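Local coordinates for NAD(P)H-flavin oxidoreductase (Staphylococcus epidermidis ATCC 12228, PDB 3GBH), which probably uses NAD(P)H to reduce substrates by way of a bound FMN, as an oxidoreductase of the nitroreductase family, at residues 75-78 / 79-83; 110-113 / 114-117. All blocks are in the same frame, centred on the assembly; numbering follows the deposited sequence.

Interaction 1: 75-78 / 79-83. With FMN (flavin mononucleotide), chain H.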
loop_
_atom_site.group_PDB
_atom_site.type_symbol
_atom_site.label_atom_id
_atom_site.label_comp_id
_atom_site.label_asym_id
_atom_site.label_seq_id
_atom_site.Cartn_x
_atom_site.Cartn_y
_atom_site.Cartn_z
ATOM N N ASN B 75 -31.544 29.679 -4.466
ATOM C CA ASN B 75 -31.491 28.401 -3.764
ATOM C C ASN B 75 -32.845 27.978 -3.114
ATOM O O ASN B 75 -32.894 27.289 -2.077
ATOM C CB ASN B 75 -30.331 28.450 -2.768
ATOM C CG ASN B 75 -28.997 28.551 -3.457
ATOM O OD1 ASN B 75 -28.649 27.677 -4.228
ATOM N ND2 ASN B 75 -28.236 29.609 -3.190
ATOM N N SER B 76 -33.959 28.388 -3.737
ATOM C CA SER B 76 -35.273 28.218 -3.138
ATOM C C SER B 76 -35.697 26.749 -3.101
ATOM O O SER B 76 -36.365 26.316 -2.161
ATOM C CB SER B 76 -36.331 29.051 -3.884
ATOM O OG SER B 76 -36.454 28.575 -5.220
ATOM N N ARG B 77 -35.300 25.967 -4.093
ATOM C CA ARG B 77 -35.717 24.572 -4.111
ATOM C C ARG B 77 -35.061 23.773 -2.993
ATOM O O ARG B 77 -35.709 22.927 -2.375
ATOM C CB ARG B 77 -35.446 23.918 -5.459
ATOM C CG ARG B 77 -36.317 22.702 -5.661
ATOM C CD ARG B 77 -36.526 22.368 -7.109
ATOM N NE ARG B 77 -37.536 21.315 -7.232
ATOM C CZ ARG B 77 -37.558 20.388 -8.189
ATOM N NH1 ARG B 77 -36.615 20.350 -9.129
ATOM N NH2 ARG B 77 -38.531 19.480 -8.197
ATOM N N GLN B 78 -33.777 24.044 -2.738
ATOM C CA GLN B 78 -33.077 23.365 -1.671
ATOM C C GLN B 78 -33.759 23.715 -0.356
ATOM O O GLN B 78 -34.019 22.832 0.446
ATOM C CB GLN B 78 -31.586 23.746 -1.588
ATOM C CG GLN B 78 -30.723 23.343 -2.772
ATOM C CD GLN B 78 -30.581 24.479 -3.767
ATOM O OE1 GLN B 78 -31.570 25.067 -4.192
ATOM N NE2 GLN B 78 -29.343 24.809 -4.116
ATOM N N LEU B 79 -34.049 24.998 -0.146
ATOM C CA LEU B 79 -34.712 25.446 1.083
ATOM C C LEU B 79 -36.079 24.786 1.284
ATOM O O LEU B 79 -36.381 24.282 2.376
ATOM C CB LEU B 79 -34.917 26.968 1.091
ATOM C CG LEU B 79 -35.560 27.512 2.372
ATOM C CD1 LEU B 79 -34.663 27.249 3.635
ATOM C CD2 LEU B 79 -35.859 28.968 2.219
ATOM N N THR B 80 -36.908 24.839 0.247
ATOM C CA THR B 80 -38.236 24.232 0.276
ATOM C C THR B 80 -38.251 22.739 0.565
ATOM O O THR B 80 -39.002 22.262 1.435
ATOM C CB THR B 80 -38.911 24.427 -1.070
ATOM O OG1 THR B 80 -39.140 25.830 -1.262
ATOM C CG2 THR B 80 -40.258 23.648 -1.143
ATOM N N THR B 81 -37.427 21.993 -0.165
ATOM C CA THR B 81 -37.523 20.540 -0.142
ATOM C C THR B 81 -36.728 19.880 1.002
ATOM O O THR B 81 -37.032 18.754 1.403
ATOM C CB THR B 81 -37.166 19.945 -1.505
ATOM O OG1 THR B 81 -35.774 20.150 -1.774
ATOM C CG2 THR B 81 -38.022 20.588 -2.636
ATOM N N SER B 82 -35.720 20.578 1.510
ATOM C CA SER B 82 -34.831 20.040 2.533
ATOM C C SER B 82 -35.535 19.653 3.839
ATOM O O SER B 82 -36.551 20.273 4.250
ATOM C CB SER B 82 -33.720 21.054 2.858
ATOM O OG SER B 82 -34.238 22.227 3.453
ATOM N N SER B 83 -34.991 18.644 4.507
ATOM C CA SER B 83 -35.470 18.322 5.848
ATOM C C SER B 83 -35.151 19.480 6.791
ATOM O O SER B 83 -35.918 19.778 7.690
ATOM C CB SER B 83 -34.836 17.032 6.348
ATOM O OG SER B 83 -35.324 15.933 5.598
HETATM N N1 FMN H . -24.537 25.183 -4.671
HETATM C C2 FMN H . -25.751 25.806 -4.925
HETATM O O2 FMN H . -26.635 25.249 -5.583
HETATM N N3 FMN H . -25.961 27.074 -4.451
HETATM C C4 FMN H . -24.983 27.736 -3.705
HETATM O O4 FMN H . -25.208 28.890 -3.295
HETATM C C4A FMN H . -23.767 27.116 -3.469
HETATM N N5 FMN H . -22.753 27.747 -2.769
HETATM C C5A FMN H . -21.702 27.015 -2.259
HETATM C C6 FMN H . -20.867 27.545 -1.260
HETATM C C7 FMN H . -19.820 26.807 -0.750
HETATM C C7M FMN H . -18.931 27.391 0.315
HETATM C C8 FMN H . -19.576 25.523 -1.249
HETATM C C8M FMN H . -18.463 24.661 -0.740
HETATM C C9 FMN H . -20.395 25.001 -2.234
HETATM C C9A FMN H . -21.475 25.723 -2.753
HETATM N N10 FMN H . -22.322 25.193 -3.737
HETATM C C10 FMN H . -23.544 25.827 -3.969
HETATM C "C1'" FMN H . -22.146 23.771 -4.229
HETATM C "C2'" FMN H . -20.972 23.766 -5.208
HETATM O "O2'" FMN H . -21.365 24.277 -6.470
HETATM C "C3'" FMN H . -20.437 22.335 -5.339
HETATM O "O3'" FMN H . -19.897 21.937 -4.104
HETATM C "C4'" FMN H . -19.386 22.158 -6.435
HETATM O "O4'" FMN H . -19.988 22.407 -7.705
HETATM C "C5'" FMN H . -18.804 20.748 -6.382
HETATM O "O5'" FMN H . -19.830 19.787 -6.597
HETATM P P FMN H . -20.108 18.650 -5.509
HETATM O O1P FMN H . -21.208 17.748 -5.988
HETATM O O2P FMN H . -20.431 19.333 -4.213
HETATM O O3P FMN H . -18.856 17.833 -5.290
#
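Thr81 turns its hydroxyl back onto the carbonyl of Arg77, one helical turn earlier. From the backbone outward, its CB lies 3.4 Å from Arg77 O, and its OG1 donates to that same oxygen at 2.8 Å, while the methyl CG2 stays over the same residue, 4.1 Å from Arg77 CG, the two side chains running obliquely past one another. OG1 can do this because chi1 is 68°, which sets it between the two backbone arms of its own residue. Thr81 N also donates to Arg77 O, so the carbonyl is gripped twice, from opposite faces of its plane. OG1 has a further partner in the backbone N of Phe24.

Thr80 repeats the double hold one residue earlier. Its N and its OG1 both reach Ser76 O, the hydroxyl at 3.0 Å and well above the carbonyl plane. Backbone bonds from Leu79 N to Asn75 O and from Ser82 N to Gln78 O complete the short helix, whose N-cap position is Asn75.

The Asn75 side chain makes no capping bond; instead its amide meets the N3/O4 edge of the flavin, markedly twisted from the ring plane. OD1 accepts from FMN N3 at 2.8 Å and ND2 donates to FMN O4 at 3.1 Å. Gln78 stands beside it, its NE2 giving a weak bond to Asn75 OD1 and a stronger one to Asn162 OD1, with FMN O2 3.1 Å from Gln78 NE2. Asn75 ND2 is also bonded to Gly166 O; the bonds to FMN and Gly166 together define which end of the amide is nitrogen.

At the start of helix 76-81, Asn75 and Gln78 lie against Ile164 of strand 160-164, while Lys65 of helix 62-68 bonds the carbonyls of Leu79 and Ser82 just before strand 84-91 begins.

Interaction 2: 110-113 / 114-117. With CA (calcium ion), chain M.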
loop_
_atom_site.group_PDB
_atom_site.type_symbol
_atom_site.label_atom_id
_atom_site.label_comp_id
_atom_site.label_asym_id
_atom_site.label_seq_id
_atom_site.Cartn_x
_atom_site.Cartn_y
_atom_site.Cartn_z
ATOM N N LEU B 110 -8.772 15.796 32.008
ATOM C CA LEU B 110 -7.872 15.925 30.868
ATOM C C LEU B 110 -6.763 16.939 31.116
ATOM O O LEU B 110 -5.759 16.925 30.433
ATOM C CB LEU B 110 -8.661 16.298 29.635
ATOM C CG LEU B 110 -9.867 15.391 29.362
ATOM C CD1 LEU B 110 -10.576 15.806 28.115
ATOM C CD2 LEU B 110 -9.441 13.934 29.288
HETATM N N MSE B 111 -6.929 17.820 32.098
HETATM C CA MSE B 111 -5.854 18.721 32.517
HETATM C C MSE B 111 -6.118 19.157 33.949
HETATM O O MSE B 111 -7.252 19.062 34.453
HETATM C CB MSE B 111 -5.755 19.958 31.596
HETATM C CG MSE B 111 -6.980 20.853 31.656
HETATM SE SE MSE B 111 -6.940 22.509 30.564
HETATM C CE MSE B 111 -6.951 21.684 28.793
ATOM N N THR B 112 -5.071 19.617 34.607
ATOM C CA THR B 112 -5.218 20.180 35.944
ATOM C C THR B 112 -5.740 21.627 35.858
ATOM O O THR B 112 -5.641 22.302 34.822
ATOM C CB THR B 112 -3.915 20.180 36.664
ATOM O OG1 THR B 112 -3.002 20.967 35.902
ATOM C CG2 THR B 112 -3.392 18.728 36.846
ATOM N N GLU B 113 -6.332 22.084 36.948
ATOM C CA GLU B 113 -6.765 23.469 37.056
ATOM C C GLU B 113 -5.535 24.358 36.887
ATOM O O GLU B 113 -5.613 25.425 36.301
ATOM C CB GLU B 113 -7.383 23.715 38.432
ATOM C CG GLU B 113 -8.053 25.062 38.587
ATOM C CD GLU B 113 -9.220 25.257 37.635
ATOM O OE1 GLU B 113 -9.931 24.302 37.325
ATOM O OE2 GLU B 113 -9.433 26.394 37.178
ATOM N N ASP B 114 -4.409 23.883 37.414
ATOM C CA ASP B 114 -3.148 24.621 37.371
ATOM C C ASP B 114 -2.775 24.948 35.924
ATOM O O ASP B 114 -2.415 26.089 35.595
ATOM C CB ASP B 114 -2.021 23.810 38.020
ATOM C CG ASP B 114 -2.391 23.271 39.394
ATOM O OD1 ASP B 114 -3.264 22.371 39.485
ATOM O OD2 ASP B 114 -1.780 23.720 40.377
ATOM N N ILE B 115 -2.877 23.942 35.065
ATOM C CA ILE B 115 -2.552 24.099 33.661
ATOM C C ILE B 115 -3.618 24.919 32.959
ATOM O O ILE B 115 -3.288 25.770 32.105
ATOM C CB ILE B 115 -2.376 22.715 32.999
ATOM C CG1 ILE B 115 -1.064 22.104 33.488
ATOM C CG2 ILE B 115 -2.388 22.766 31.457
ATOM C CD1 ILE B 115 0.154 22.983 33.124
ATOM N N LYS B 116 -4.893 24.684 33.304
ATOM C CA LYS B 116 -5.974 25.447 32.686
ATOM C C LYS B 116 -5.704 26.964 32.858
ATOM O O LYS B 116 -5.833 27.702 31.910
ATOM C CB LYS B 116 -7.339 25.082 33.234
ATOM C CG LYS B 116 -8.392 26.113 32.877
ATOM C CD LYS B 116 -9.724 25.876 33.537
ATOM C CE LYS B 116 -9.827 26.604 34.806
ATOM N NZ LYS B 116 -10.438 27.926 34.848
ATOM N N ALA B 117 -5.342 27.388 34.059
ATOM C CA ALA B 117 -5.104 28.809 34.362
ATOM C C ALA B 117 -3.964 29.358 33.502
ATOM O O ALA B 117 -4.062 30.466 32.966
ATOM C CB ALA B 117 -4.821 29.007 35.837
HETATM CA CA CA M . -4.422 21.107 41.245
HETATM O O HOH W 1 -2.550 21.946 42.370
#
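Thr112 caps the start of helix 113-128 by accepting a bond from Ile115 N at its OG1, 3.1 Å away, with an N-H...O angle of 156°. A chi1 of 60° tucks the hydroxyl over its own backbone, facing the first turn, and OG1 also packs against Ile115 CG1 at 3.3 Å as the two side chains pass at a slant. The backbone carbonyl of the same threonine receives Lys116 N, and Glu113 O receives Ala117 N, so the first helical turn is closed by regular backbone bonds.

This is a side-chain N-cap, with threonine as the capping residue: the side-chain oxygen takes up an amide of the first turn. Upstream, selenomethionine Met111 reaches toward the helix and bends at chi3, 67°, which brings the selenium to Lys116. Met111 SE meets Lys116 CB at 3.7 Å, the two side chains crossing at about a right angle, and Met111 CB lies 4.4 Å from Ile115 CG2.

On another side of the cap, Asp114 sends OD1 to a calcium ion at 2.5 Å, and a water bound to the same metal at 2.3 Å donates to Asp114 OD2. The carboxylate therefore meets the ion directly through one oxygen and through that water with the other.

Glu113 and Lys116 lie side by side and point the same way. A salt bridge links Glu113 OE2 to Lys116 NZ at 3.0 Å, although the position of OE2 is doubtful. The firmer partner of the ammonium is Glu99 of helix 98-107, and that helix also packs against this turn, Met111 touching Ala105 and Lys116 touching Tyr102 and Val106. In the loop before Met111, Leu110 packs on Ser201 of the second subunit.

Interaction 1 spans a short helix and interaction 2 the start of a long one, and they lie on opposite sides of the chain's centre: their own centres are 46 Å apart, and their nearest atoms about 33 Å. Interaction 1 is part of an FMN pocket and is largely buried, with Asn75 and Gln78 at the flavin ring. Interaction 2 is a surface contact that binds a calcium ion; the side chain of Met111 comes about 8 Å from an FMN, but a different one from that held by Asn75. Two FMN pockets lined by one chain are consistent with flavin sites shared between subunits, as in this family.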